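Local coordinates for DNA polymerase III beta subunit (Streptococcus pyogenes, PDB 2AVT), which forms the ring-shaped sliding clamp that encircles DNA and tethers the replicative polymerase to its template during processive synthesis, at the interface of chains A and B. Coordinates in Å, arbitrary orientation; residue numbers count along the deposited sequence, not the author numbering. Chains: chain A/B, DNA polymerase III beta subunit.

The interface of chains A and B. Residues chain A 89, 110-111, 113; chain B 277, 312-314.
Head-to-tail, the two subunits of the clamp close into a ring here: strand 111-116 of chain A lies antiparallel to strand 309-314 of chain B, with A:Ser111 bridged to B:Glu313, and the sheet runs on from one protomer into the next. A backbone bond runs from B:Asp314 N to A:Lys110 O, at 3.1 Å. Side chains then reinforce the seam. A:Ser111 turns its hydroxyl towards chain B, with OG anti to its own backbone N (chi1 -172°), and donates to the carboxylate oxygen OE1 of B:Glu313 at 2.8 Å. It arrives from above the carboxylate, 55° out of its plane, while A:Ser111 CB packs 3.6 Å from B:Glu313 CD.

That carboxylate is held in place from its own chain. B:Arg277 grips it side-on, NE to OE1 at 3.1 Å and NH2 to OE2 at 2.7 Å, both nearly straight, with the acid at the edge of the guanidinium and in its plane. The paired bonds restrict rotation of the carboxylate, and B:Arg277 thus probably helps position the acceptor for A:Ser111, besides touching chain A itself. OE1 accepts from both A:Ser111 OG and B:Arg277 NE, which reach it from the same face of the carboxylate. The arginine's charge probably helps keep B:Glu313 ionised.

The aliphatic stem of B:Arg277 makes that direct touch: its CG meets the CD1 tip of A:Ile113 at 3.6 Å, the two side chains crossing at about a right angle. At the other end of the patch, A:Lys110 lays its CB 3.3 Å from the backbone O of B:Asp314.

In the fold, the paired strands belong to the outer layer of the ring, joining the N-terminal domain of chain A to the C-terminal domain of chain B. B:Arg277 reaches out to them from helix 268-282, one of the helices lining the central channel, and the two-fold repeats the arrangement at the other junction.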
# COMPACT_ATOMS: atom_id res chain seq x y z
N LEU A 89 -4.49 -12.05 -19.22
CA LEU A 89 -5.16 -12.69 -20.35
C LEU A 89 -6.65 -12.40 -20.33
O LEU A 89 -7.27 -12.37 -19.26
CB LEU A 89 -4.87 -14.19 -20.36
CG LEU A 89 -3.40 -14.43 -20.73
CD1 LEU A 89 -3.06 -15.92 -20.64
CD2 LEU A 89 -3.14 -13.93 -22.14
N LYS A 110 -8.47 -14.21 -28.35
CA LYS A 110 -7.74 -13.83 -29.55
C LYS A 110 -6.29 -13.47 -29.24
O LYS A 110 -5.56 -13.04 -30.13
CB LYS A 110 -8.41 -12.62 -30.20
CG LYS A 110 -9.80 -12.90 -30.71
CD LYS A 110 -10.66 -11.66 -30.62
CE LYS A 110 -10.68 -11.16 -29.18
NZ LYS A 110 -11.73 -10.13 -28.96
N SER A 111 -5.89 -13.66 -27.99
CA SER A 111 -4.54 -13.32 -27.57
C SER A 111 -3.61 -14.53 -27.46
O SER A 111 -3.93 -15.52 -26.80
CB SER A 111 -4.59 -12.58 -26.22
OG SER A 111 -3.31 -12.07 -25.87
N ILE A 113 0.32 -15.37 -26.45
CA ILE A 113 1.57 -14.91 -25.85
C ILE A 113 2.54 -16.07 -25.65
O ILE A 113 2.22 -17.05 -24.98
CB ILE A 113 1.30 -14.23 -24.47
CG1 ILE A 113 0.46 -12.97 -24.68
CG2 ILE A 113 2.63 -13.89 -23.77
CD1 ILE A 113 -0.11 -12.38 -23.40
N ARG B 277 -1.28 -5.85 -22.30
CA ARG B 277 -0.78 -7.19 -22.58
C ARG B 277 0.51 -7.03 -23.37
O ARG B 277 1.53 -7.68 -23.08
CB ARG B 277 -1.80 -7.95 -23.43
CG ARG B 277 -2.07 -9.37 -23.02
CD ARG B 277 -3.52 -9.55 -22.65
NE ARG B 277 -4.45 -9.22 -23.74
CZ ARG B 277 -5.70 -8.81 -23.53
NH1 ARG B 277 -6.13 -8.67 -22.28
NH2 ARG B 277 -6.51 -8.52 -24.54
N ASN B 312 1.10 -11.91 -30.08
CA ASN B 312 0.42 -11.85 -31.36
C ASN B 312 -1.04 -11.86 -30.97
O ASN B 312 -1.56 -12.88 -30.51
CB ASN B 312 0.72 -13.07 -32.22
CG ASN B 312 -0.02 -13.04 -33.53
OD1 ASN B 312 -1.24 -12.78 -33.57
ND2 ASN B 312 0.69 -13.29 -34.63
N GLU B 313 -1.71 -10.72 -31.13
CA GLU B 313 -3.10 -10.65 -30.74
C GLU B 313 -4.02 -9.98 -31.76
O GLU B 313 -3.73 -8.88 -32.23
CB GLU B 313 -3.22 -9.91 -29.41
CG GLU B 313 -4.64 -9.85 -28.87
CD GLU B 313 -4.71 -9.24 -27.49
OE1 GLU B 313 -3.76 -9.43 -26.71
OE2 GLU B 313 -5.73 -8.59 -27.17
N ASP B 314 -5.13 -10.65 -32.08
CA ASP B 314 -6.13 -10.10 -33.00
C ASP B 314 -7.06 -9.20 -32.20
O ASP B 314 -7.53 -9.56 -31.12
CB ASP B 314 -6.93 -11.22 -33.69
CG ASP B 314 -6.10 -12.02 -34.68
OD1 ASP B 314 -5.29 -11.43 -35.42
OD2 ASP B 314 -6.27 -13.26 -34.74